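Local coordinates for Lmo2445 protein (PDB 5HZL), which is of unknown function but is a secreted, calcium-binding leucine-rich-repeat protein related to the internalins, at residues Q131-F136 and M152-S158; R247-E251 and Y263-T267; V26-A32 and P58-L64; F77-L83 and A99-N105. All blocks are in the same frame, centred on the assembly; numbering follows the deposited sequence.

Contact 1. Residues Q131-F136 and M152-S158; sequences QNNFGF and MENAGLS. With CA (calcium ion), chain E.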
# COMPACT_ATOMS: atom_id res chain seq x y z
N GLN A 131 4.10 -5.69 0.91
CA GLN A 131 4.18 -6.64 -0.19
C GLN A 131 2.88 -6.99 -0.88
O GLN A 131 2.70 -8.10 -1.42
CB GLN A 131 5.00 -7.87 0.22
CG GLN A 131 6.45 -7.50 0.51
CD GLN A 131 7.31 -8.68 0.88
OE1 GLN A 131 6.93 -9.54 1.68
NE2 GLN A 131 8.49 -8.71 0.34
N ASN A 132 1.98 -6.02 -0.88
CA ASN A 132 0.71 -6.15 -1.57
C ASN A 132 0.89 -5.45 -2.93
O ASN A 132 2.03 -5.32 -3.39
CB ASN A 132 -0.43 -5.65 -0.69
CG ASN A 132 -0.81 -6.65 0.39
OD1 ASN A 132 -1.29 -7.74 0.09
ND2 ASN A 132 -0.63 -6.27 1.65
N ASN A 133 -0.18 -5.01 -3.57
CA ASN A 133 -0.03 -4.41 -4.88
C ASN A 133 -1.12 -3.40 -5.17
O ASN A 133 -2.00 -3.62 -6.02
CB ASN A 133 -0.05 -5.53 -5.92
CG ASN A 133 0.37 -5.05 -7.31
OD1 ASN A 133 1.09 -4.05 -7.45
ND2 ASN A 133 -0.08 -5.78 -8.33
N PHE A 134 -1.02 -2.28 -4.46
CA PHE A 134 -2.00 -1.19 -4.56
C PHE A 134 -2.03 -0.41 -5.85
O PHE A 134 -3.10 0.08 -6.22
CB PHE A 134 -1.83 -0.22 -3.40
CG PHE A 134 -2.07 -0.83 -2.07
CD1 PHE A 134 -3.35 -1.16 -1.69
CD2 PHE A 134 -1.02 -1.10 -1.21
CE1 PHE A 134 -3.59 -1.75 -0.46
CE2 PHE A 134 -1.24 -1.68 0.02
CZ PHE A 134 -2.53 -2.01 0.40
N GLY A 135 -0.89 -0.29 -6.53
CA GLY A 135 -0.81 0.49 -7.76
C GLY A 135 -1.15 1.90 -7.34
O GLY A 135 -0.61 2.41 -6.35
N PHE A 136 -2.09 2.54 -8.05
CA PHE A 136 -2.50 3.91 -7.71
C PHE A 136 -3.54 4.05 -6.59
O PHE A 136 -3.88 5.17 -6.21
CB PHE A 136 -2.97 4.67 -8.96
CG PHE A 136 -1.89 4.83 -9.99
CD1 PHE A 136 -0.86 5.74 -9.80
CD2 PHE A 136 -1.91 4.08 -11.16
CE1 PHE A 136 0.14 5.90 -10.74
CE2 PHE A 136 -0.91 4.24 -12.12
CZ PHE A 136 0.11 5.15 -11.91
N MSE A 152 3.62 -0.51 4.92
CA MSE A 152 3.29 -0.66 3.49
C MSE A 152 4.58 -0.73 2.70
O MSE A 152 4.71 -0.19 1.60
CB MSE A 152 2.32 0.43 3.03
CG MSE A 152 0.89 0.02 3.33
SE MSE A 152 -0.41 1.33 2.63
CE MSE A 152 0.25 2.96 3.52
N GLU A 153 5.54 -1.45 3.26
CA GLU A 153 6.82 -1.64 2.60
C GLU A 153 6.66 -2.49 1.37
O GLU A 153 6.01 -3.53 1.43
CB GLU A 153 7.81 -2.36 3.52
CG GLU A 153 9.20 -2.60 2.92
CD GLU A 153 10.16 -3.27 3.88
OE1 GLU A 153 9.70 -3.84 4.87
OE2 GLU A 153 11.38 -3.25 3.67
N ASN A 154 7.24 -2.05 0.26
CA ASN A 154 7.23 -2.81 -0.98
C ASN A 154 5.82 -3.30 -1.38
O ASN A 154 5.64 -4.43 -1.77
CB ASN A 154 8.20 -3.98 -0.76
CG ASN A 154 8.50 -4.77 -2.02
OD1 ASN A 154 8.30 -4.29 -3.14
ND2 ASN A 154 8.99 -6.00 -1.83
N ALA A 155 4.84 -2.41 -1.29
CA ALA A 155 3.44 -2.72 -1.59
C ALA A 155 2.90 -2.16 -2.91
O ALA A 155 1.68 -2.07 -3.08
CB ALA A 155 2.57 -2.21 -0.43
N GLY A 156 3.78 -1.78 -3.83
CA GLY A 156 3.35 -1.21 -5.11
C GLY A 156 2.68 0.16 -5.11
O GLY A 156 2.07 0.54 -6.12
N LEU A 157 2.79 0.92 -4.00
CA LEU A 157 2.15 2.26 -3.94
C LEU A 157 2.76 3.10 -5.04
O LEU A 157 3.97 3.23 -5.12
CB LEU A 157 2.33 2.92 -2.60
CG LEU A 157 1.64 2.25 -1.41
CD1 LEU A 157 2.20 2.79 -0.10
CD2 LEU A 157 0.14 2.44 -1.49
N SER A 158 1.90 3.69 -5.86
CA SER A 158 2.36 4.42 -7.01
C SER A 158 1.73 5.78 -7.22
O SER A 158 0.63 6.07 -6.73
CB SER A 158 2.01 3.58 -8.24
OG SER A 158 2.48 2.24 -8.11
CA CA E . 12.17 -4.40 6.02
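The ring of Phe134 is the main bump here, and Met152, Ala155 and Leu157 form the hollow that takes it. Leu157 lies alongside the ring, its CD2 3.7 Å from Phe134 CD2. Ala155 CB sits 3.8 Å from Phe134 CD2, and the selenium of Met152, present as selenomethionine, adds an oblique Met-aromatic contact. The backbone is tied beside the ring: Phe134 N donates to Ala155 O at 3.0 Å. A second, smaller fit follows, where Ser158 CB rises over one face of the Phe136 ring, 4.2 Å from its centroid. Ser158 N bonds to Gly135 O. At the other end Gln131 N reaches Glu153 O at 2.9 Å, while the amides of Gln131 and Asn154 are turned 58° apart; Gln131 OE1 takes a hydrogen bond from Asn109 ND2. Glu153, extended outward, holds a calcium ion with both carboxylate oxygens, and its OE2 also accepts from Asn178 ND2.

These are neighbouring turns of the leucine-rich-repeat solenoid, following strands 126-128 and 149-151 of the parallel sheet. Asn132 OD1 takes the backbone N-H groups of Ala111 and Ile113, its ND2 donates to Leu129 O and Ala108 O, and Leu157 packs onward against Leu182 of strand 181-182.

Contact 2. Residues R247-E251 and Y263-T267; sequences RTLYE and YTIET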
# COMPACT_ATOMS: atom_id res chain seq x y z
N ARG A 247 23.62 4.31 -19.66
CA ARG A 247 24.91 5.01 -19.57
C ARG A 247 24.72 6.45 -19.12
O ARG A 247 23.76 7.09 -19.53
CB ARG A 247 25.66 5.00 -20.91
CG ARG A 247 25.97 3.63 -21.49
CD ARG A 247 26.71 2.72 -20.51
NE ARG A 247 27.31 1.56 -21.18
CZ ARG A 247 28.52 1.55 -21.74
NH1 ARG A 247 29.32 2.62 -21.72
NH2 ARG A 247 28.96 0.43 -22.32
N THR A 248 25.65 6.95 -18.31
CA THR A 248 25.58 8.33 -17.80
C THR A 248 25.68 9.33 -18.95
O THR A 248 26.49 9.16 -19.86
CB THR A 248 26.69 8.60 -16.75
OG1 THR A 248 26.51 7.71 -15.63
CG2 THR A 248 26.64 10.03 -16.24
N LEU A 249 24.83 10.36 -18.92
CA LEU A 249 24.83 11.39 -19.96
C LEU A 249 25.46 12.66 -19.39
O LEU A 249 26.29 13.27 -20.05
CB LEU A 249 23.41 11.67 -20.46
CG LEU A 249 23.26 12.51 -21.74
CD1 LEU A 249 23.85 11.78 -22.93
CD2 LEU A 249 21.80 12.83 -22.01
N TYR A 250 25.05 13.04 -18.17
CA TYR A 250 25.62 14.21 -17.47
C TYR A 250 25.18 14.20 -16.00
O TYR A 250 24.17 13.59 -15.66
CB TYR A 250 25.26 15.55 -18.15
CG TYR A 250 23.80 15.91 -18.15
CD1 TYR A 250 22.94 15.41 -19.12
CD2 TYR A 250 23.28 16.79 -17.20
CE1 TYR A 250 21.58 15.75 -19.12
CE2 TYR A 250 21.94 17.14 -17.20
CZ TYR A 250 21.09 16.62 -18.16
OH TYR A 250 19.74 16.95 -18.15
N GLU A 251 25.96 14.87 -15.14
CA GLU A 251 25.68 14.98 -13.70
C GLU A 251 25.51 16.46 -13.38
O GLU A 251 26.48 17.13 -13.02
CB GLU A 251 26.81 14.39 -12.85
CG GLU A 251 27.09 12.92 -13.09
CD GLU A 251 28.24 12.38 -12.24
OE1 GLU A 251 28.66 13.04 -11.26
OE2 GLU A 251 28.72 11.26 -12.55
N TYR A 263 10.90 19.17 -14.25
CA TYR A 263 12.36 19.10 -14.37
C TYR A 263 12.67 18.86 -15.85
O TYR A 263 12.11 17.95 -16.47
CB TYR A 263 12.95 18.00 -13.48
CG TYR A 263 14.45 17.99 -13.51
CD1 TYR A 263 15.18 18.87 -12.72
CD2 TYR A 263 15.15 17.12 -14.33
CE1 TYR A 263 16.57 18.89 -12.75
CE2 TYR A 263 16.55 17.13 -14.36
CZ TYR A 263 17.25 18.01 -13.57
OH TYR A 263 18.63 18.02 -13.60
N THR A 264 13.55 19.68 -16.41
CA THR A 264 13.94 19.57 -17.81
C THR A 264 15.20 18.74 -17.92
O THR A 264 16.14 18.96 -17.16
CB THR A 264 14.21 20.97 -18.39
OG1 THR A 264 13.03 21.76 -18.27
CG2 THR A 264 14.61 20.91 -19.86
N ILE A 265 15.22 17.80 -18.86
CA ILE A 265 16.41 16.97 -19.08
C ILE A 265 16.89 17.19 -20.52
O ILE A 265 16.12 17.09 -21.48
CB ILE A 265 16.22 15.49 -18.66
CG1 ILE A 265 15.27 14.71 -19.56
CG2 ILE A 265 15.72 15.42 -17.23
CD1 ILE A 265 15.03 13.30 -19.05
N GLU A 266 18.19 17.48 -20.61
CA GLU A 266 18.89 17.80 -21.86
C GLU A 266 18.92 16.69 -22.92
O GLU A 266 19.94 16.05 -23.12
CB GLU A 266 20.35 18.20 -21.54
CG GLU A 266 20.58 19.34 -20.54
CD GLU A 266 20.19 20.71 -21.06
OE1 GLU A 266 19.09 20.87 -21.62
OE2 GLU A 266 21.00 21.66 -20.87
N THR A 267 17.80 16.49 -23.62
CA THR A 267 17.73 15.47 -24.67
C THR A 267 17.85 16.06 -26.09
O THR A 267 17.64 15.36 -27.08
CB THR A 267 16.41 14.68 -24.59
OG1 THR A 267 15.31 15.59 -24.71
CG2 THR A 267 16.30 13.95 -23.27
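A classic beta bulge, in which Leu249 and Tyr250 both face Ile242, lets two consecutive side chains of strand 247-250 turn toward Ile265 and Glu266. Tyr250 does most of the work. Its hydroxyl oxygen accepts the backbone N-H of Glu266 at 3.0 Å, and with 164° at the hydrogen the bond is nearly straight. That oxygen also lies 3.5 Å from Ile265 CA, where the bend in the chain begins. The chi1 of Tyr250 is 65°, with CG between the backbone N and the carbonyl carbon, and this torsion carries the ring across the gap; the nearest pair of CA atoms, those of Tyr250 and Glu266, is 8.8 Å apart.

Both segments belong to the C-terminal domain, whose family falls in the E-set clan of immunoglobulin-like beta folds. Strand 247-250 is an outermost strand of its five-stranded mixed sheet, whereas strand 262-264 pairs with 219-221 in a separate two-stranded sheet, so the tyrosine connects one sheet to the chain leaving the other.

Glu266 is the centre of an inverse gamma turn, with a weak bond of 2.8 Å from Thr267 N to Ile265 O. Its side chain meets the tyrosine with its aliphatic part: CB is 3.7 Å from Tyr250 CE1, and CG lies obliquely to the ring, 3.7 Å from Tyr250 CZ. Bent at chi2 (-70°), the chain then leads its carboxylate away from the ring. Leu249 adds a smaller contact, its CD2 3.9 Å from Glu266 O, and its CG meets the edge of the Tyr250 ring in plane.

Contact 3. Residues V26-A32 and P58-L64; sequences VEAIAEA and PLPSLGL. With CA (calcium ion), chain B.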
# COMPACT_ATOMS: atom_id res chain seq x y z
N VAL A 26 -17.72 -21.16 1.92
CA VAL A 26 -16.49 -21.15 1.15
C VAL A 26 -15.69 -22.24 1.85
O VAL A 26 -15.34 -22.08 3.03
CB VAL A 26 -15.75 -19.80 1.23
CG1 VAL A 26 -14.38 -19.89 0.56
CG2 VAL A 26 -16.58 -18.70 0.59
N GLU A 27 -15.43 -23.34 1.14
CA GLU A 27 -14.70 -24.51 1.69
C GLU A 27 -13.55 -24.16 2.66
O GLU A 27 -13.60 -24.50 3.86
CB GLU A 27 -14.16 -25.40 0.55
CG GLU A 27 -13.41 -26.64 1.02
CD GLU A 27 -12.86 -27.50 -0.12
OE1 GLU A 27 -13.17 -27.24 -1.32
OE2 GLU A 27 -12.11 -28.44 0.20
N ALA A 28 -12.55 -23.46 2.12
CA ALA A 28 -11.36 -23.05 2.87
C ALA A 28 -11.64 -22.31 4.17
O ALA A 28 -11.01 -22.59 5.19
CB ALA A 28 -10.48 -22.19 1.98
N ILE A 29 -12.58 -21.37 4.13
CA ILE A 29 -12.93 -20.57 5.30
C ILE A 29 -13.65 -21.43 6.34
O ILE A 29 -13.32 -21.36 7.52
CB ILE A 29 -13.72 -19.30 4.90
CG1 ILE A 29 -12.80 -18.38 4.07
CG2 ILE A 29 -14.23 -18.56 6.14
CD1 ILE A 29 -13.42 -17.10 3.55
N ALA A 30 -14.60 -22.24 5.90
CA ALA A 30 -15.33 -23.11 6.83
C ALA A 30 -14.42 -24.14 7.50
O ALA A 30 -14.61 -24.48 8.67
CB ALA A 30 -16.49 -23.80 6.12
N GLU A 31 -13.43 -24.64 6.77
CA GLU A 31 -12.46 -25.61 7.33
C GLU A 31 -11.57 -24.92 8.33
O GLU A 31 -11.20 -25.51 9.33
CB GLU A 31 -11.62 -26.26 6.26
CG GLU A 31 -12.40 -27.21 5.38
CD GLU A 31 -11.56 -27.77 4.25
OE1 GLU A 31 -10.69 -27.05 3.70
OE2 GLU A 31 -11.79 -28.95 3.87
N ALA A 32 -11.23 -23.66 8.06
CA ALA A 32 -10.40 -22.88 8.97
C ALA A 32 -11.17 -22.61 10.27
O ALA A 32 -10.60 -22.78 11.35
CB ALA A 32 -9.98 -21.57 8.32
N PRO A 58 -7.55 -16.94 11.85
CA PRO A 58 -6.40 -17.45 11.12
C PRO A 58 -6.75 -17.99 9.74
O PRO A 58 -7.13 -19.15 9.61
CB PRO A 58 -5.88 -18.57 12.02
CG PRO A 58 -7.11 -19.10 12.67
CD PRO A 58 -8.08 -17.95 12.79
N LEU A 59 -6.58 -17.14 8.73
CA LEU A 59 -6.84 -17.49 7.34
C LEU A 59 -5.64 -17.26 6.43
O LEU A 59 -5.83 -16.88 5.27
CB LEU A 59 -8.01 -16.65 6.85
CG LEU A 59 -9.34 -16.86 7.54
CD1 LEU A 59 -10.36 -15.91 6.95
CD2 LEU A 59 -9.80 -18.29 7.38
N PRO A 60 -4.40 -17.50 6.92
CA PRO A 60 -3.31 -17.25 5.98
C PRO A 60 -3.09 -18.36 4.98
O PRO A 60 -3.40 -19.51 5.26
CB PRO A 60 -2.08 -17.18 6.88
CG PRO A 60 -2.42 -18.09 7.98
CD PRO A 60 -3.88 -17.86 8.25
N SER A 61 -2.56 -17.98 3.83
CA SER A 61 -2.17 -18.87 2.76
C SER A 61 -3.19 -19.92 2.39
O SER A 61 -2.91 -21.10 2.47
CB SER A 61 -0.82 -19.52 3.14
OG SER A 61 -0.23 -20.23 2.07
N LEU A 62 -4.38 -19.46 1.99
CA LEU A 62 -5.50 -20.35 1.57
C LEU A 62 -6.07 -20.01 0.19
O LEU A 62 -7.16 -20.46 -0.17
CB LEU A 62 -6.64 -20.32 2.61
CG LEU A 62 -6.32 -20.78 4.03
CD1 LEU A 62 -7.47 -20.44 4.97
CD2 LEU A 62 -5.97 -22.25 4.08
N GLY A 63 -5.35 -19.22 -0.60
CA GLY A 63 -5.84 -18.87 -1.93
C GLY A 63 -7.12 -18.06 -1.99
O GLY A 63 -7.75 -17.99 -3.04
N LEU A 64 -7.48 -17.42 -0.87
CA LEU A 64 -8.70 -16.63 -0.78
C LEU A 64 -8.68 -15.29 -1.54
O LEU A 64 -7.68 -14.59 -1.56
CB LEU A 64 -9.01 -16.34 0.70
CG LEU A 64 -9.16 -17.50 1.67
CD1 LEU A 64 -9.32 -17.00 3.09
CD2 LEU A 64 -10.33 -18.37 1.30
CA CA B . -10.30 -28.96 1.97
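Leu62 and Leu64, which lean on Ala28 of helix 27-36, both give their backbone N-H to one oxygen, OD1 of Asn88. The same asparagine gives its ND2 to Leu59 O, so one amide ties the loop at three points, consistent with its holding the leucines in place against the helix. The contact between the segments is mainly apolar side-chain packing.

Leu64 presents both methyls to the helix. Its CD2 lies 3.7 Å from Ile29 CG1 and 3.9 Å from Ala28 CB, and its CD1 comes within 3.9 Å of that same Ile29 CG1. Ile29 has CG1 anti to the carbonyl carbon (chi1 -65°), which swings this branch toward the loop although its CB starts off to the side. One turn on, Ala32 CB meets Leu59 CD2 at 3.4 Å. Leu62 stands over the groove between the two alanines: its CB is 4.3 Å from Ala28 CB, and its CD1 is also 4.3 Å from Ala32 CB. The small alanines, four residues apart on one helix face, let the loop come close.

Glu27 and Glu31, likewise four apart, make no contact with this loop and serve a calcium ion instead, with Glu27 OE2 giving one oxygen and Glu31 both of its own.

The helix belongs to the N-terminal cap of the internalin type, and the loop follows strand 56-58, an outermost strand of the parallel repeat sheet. Leu59 and Leu64 also touch Leu69 of helix 66-70, while Ala30, on another side of the cap helix, packs on helix 20-23.

Contact 4. Residues F77-L83 and A99-N105; sequences FTNAIEL and ALPALEN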
# COMPACT_ATOMS: atom_id res chain seq x y z
N PHE A 77 -17.89 -11.81 14.94
CA PHE A 77 -16.91 -12.43 15.82
C PHE A 77 -16.65 -11.33 16.83
O PHE A 77 -15.65 -10.64 16.74
CB PHE A 77 -15.66 -12.79 15.05
CG PHE A 77 -15.88 -13.76 13.92
CD1 PHE A 77 -16.33 -13.32 12.68
CD2 PHE A 77 -15.59 -15.12 14.08
CE1 PHE A 77 -16.52 -14.21 11.63
CE2 PHE A 77 -15.78 -16.02 13.04
CZ PHE A 77 -16.24 -15.57 11.81
N THR A 78 -17.56 -11.17 17.79
CA THR A 78 -17.48 -10.09 18.80
C THR A 78 -16.14 -9.86 19.50
O THR A 78 -15.89 -8.74 19.89
CB THR A 78 -18.51 -10.25 19.96
OG1 THR A 78 -18.19 -11.42 20.70
CG2 THR A 78 -19.97 -10.35 19.47
N ASN A 79 -15.31 -10.89 19.64
CA ASN A 79 -14.00 -10.75 20.35
C ASN A 79 -12.72 -10.99 19.55
O ASN A 79 -11.64 -11.05 20.13
CB ASN A 79 -13.98 -11.74 21.51
CG ASN A 79 -15.11 -11.52 22.45
OD1 ASN A 79 -15.45 -10.39 22.79
ND2 ASN A 79 -15.69 -12.60 22.90
N ALA A 80 -12.85 -11.14 18.24
CA ALA A 80 -11.69 -11.37 17.42
C ALA A 80 -10.92 -10.06 17.32
O ALA A 80 -11.43 -9.08 16.79
CB ALA A 80 -12.11 -11.86 16.04
N ILE A 81 -9.70 -10.04 17.87
CA ILE A 81 -8.86 -8.84 17.83
C ILE A 81 -7.80 -8.88 16.73
O ILE A 81 -7.16 -7.87 16.50
CB ILE A 81 -8.19 -8.51 19.19
CG1 ILE A 81 -7.17 -9.57 19.62
CG2 ILE A 81 -9.25 -8.30 20.26
CD1 ILE A 81 -6.38 -9.19 20.86
N GLU A 82 -7.64 -10.01 16.06
CA GLU A 82 -6.64 -10.15 15.01
C GLU A 82 -7.17 -10.85 13.77
O GLU A 82 -7.84 -11.87 13.86
CB GLU A 82 -5.47 -10.97 15.56
CG GLU A 82 -4.38 -11.34 14.56
CD GLU A 82 -3.27 -12.19 15.16
OE1 GLU A 82 -3.05 -13.32 14.65
OE2 GLU A 82 -2.64 -11.78 16.17
N LEU A 83 -6.84 -10.31 12.60
CA LEU A 83 -7.19 -10.88 11.31
C LEU A 83 -5.88 -11.26 10.60
O LEU A 83 -5.08 -10.38 10.29
CB LEU A 83 -7.95 -9.87 10.46
CG LEU A 83 -8.31 -10.35 9.06
CD1 LEU A 83 -9.12 -11.64 9.10
CD2 LEU A 83 -9.06 -9.25 8.32
N ALA A 99 -18.29 -7.74 10.69
CA ALA A 99 -17.86 -9.01 11.28
C ALA A 99 -16.76 -8.91 12.33
O ALA A 99 -16.65 -9.80 13.19
CB ALA A 99 -17.38 -9.95 10.18
N LEU A 100 -15.97 -7.85 12.28
CA LEU A 100 -14.85 -7.70 13.20
C LEU A 100 -14.88 -6.38 13.96
O LEU A 100 -13.96 -5.57 13.85
CB LEU A 100 -13.57 -7.85 12.38
CG LEU A 100 -13.46 -9.12 11.54
CD1 LEU A 100 -12.25 -9.04 10.63
CD2 LEU A 100 -13.41 -10.36 12.42
N PRO A 101 -15.91 -6.18 14.78
CA PRO A 101 -16.01 -4.92 15.54
C PRO A 101 -14.88 -4.67 16.55
O PRO A 101 -14.56 -3.52 16.82
CB PRO A 101 -17.35 -5.07 16.27
CG PRO A 101 -17.50 -6.54 16.46
CD PRO A 101 -16.91 -7.17 15.23
N ALA A 102 -14.26 -5.73 17.07
CA ALA A 102 -13.17 -5.61 18.05
C ALA A 102 -11.76 -5.67 17.44
O ALA A 102 -10.76 -5.71 18.18
CB ALA A 102 -13.32 -6.71 19.08
N LEU A 103 -11.67 -5.64 16.12
CA LEU A 103 -10.39 -5.76 15.43
C LEU A 103 -9.35 -4.72 15.87
O LEU A 103 -9.63 -3.53 15.90
CB LEU A 103 -10.60 -5.69 13.92
CG LEU A 103 -9.41 -6.11 13.06
CD1 LEU A 103 -8.96 -7.53 13.40
CD2 LEU A 103 -9.79 -6.01 11.59
N GLU A 104 -8.16 -5.21 16.22
CA GLU A 104 -7.03 -4.37 16.67
C GLU A 104 -5.79 -4.52 15.81
O GLU A 104 -4.96 -3.61 15.77
CB GLU A 104 -6.60 -4.75 18.09
CG GLU A 104 -7.69 -4.68 19.13
CD GLU A 104 -7.23 -5.08 20.53
OE1 GLU A 104 -6.02 -5.32 20.74
OE2 GLU A 104 -8.11 -5.16 21.42
N ASN A 105 -5.67 -5.65 15.12
CA ASN A 105 -4.51 -5.95 14.33
C ASN A 105 -4.79 -6.69 13.04
O ASN A 105 -5.46 -7.70 13.05
CB ASN A 105 -3.63 -6.82 15.21
CG ASN A 105 -2.35 -7.23 14.55
OD1 ASN A 105 -1.86 -6.54 13.66
ND2 ASN A 105 -1.79 -8.35 14.98
O HOH W 1 -14.02 -8.42 16.21
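Ile81 and Glu104 meet twice, once through backbone and once through side chains. Ile81 O accepts two N-H groups, Glu104 N at 2.9 Å and Asn105 N at 3.0 Å, the first well off the carbonyl plane and the second nearly along the C=O axis. Beside this fork the aliphatic part of Ile81 lies against the extended glutamate: Ile81 CB is 3.8 Å from Glu104 CD. Ile81 CG1 sits between the backbone N and the carbonyl carbon (chi1 66°), which leaves CG2 to face the carboxylate, 3.5 Å from Glu104 OE2.

Glu82 and Asn105 form the parallel bridge between these turns of the repeat sheet. With CG anti to the backbone N in both, the side chains run side by side on the same face, the carboxylate and amide planes 81° apart; the amide oxygen of Asn105 is bonded to Asn126 on the next turn.

Inside, the end of Leu103 comes back to the other segment, CD1 lying 3.9 Å from Leu83 CB. Leu83 and Leu100 cross at about a right angle, while Leu100 runs beside Phe77. The Phe77 ring has Ala99 O at its edge, in plane, and Phe77 N bonds to that oxygen at 2.9 Å.

One water donates to Phe77 O and Ala80 O and accepts from Ala102 N. The stacking of these two turns therefore rests on backbone polarity, with water taking over where the chains part, and on apolar packing of leucines with Phe77 and Ala80, rather than on charge pairing.

Contacts 3 and 4 are close neighbours, centres about 17 Å apart and nearest atoms about 5 Å: contact 3 seats the N-terminal cap on the start of the solenoid, and contact 4 joins turns just beyond. Contact 1 lies further along, its centre about 24 Å from that of contact 3 and about 25 Å from that of contact 4, close to the middle of the chain. Contact 2, in the C-terminal domain, is about 51 Å from contact 3, centre to centre, on the opposite side of the chain's centre. Calcium is bound within contacts 1 and 3. The side chain of Ser158 in contact 1 is also about 4 Å from a bound glycol ether, probably from the crystallisation liquor.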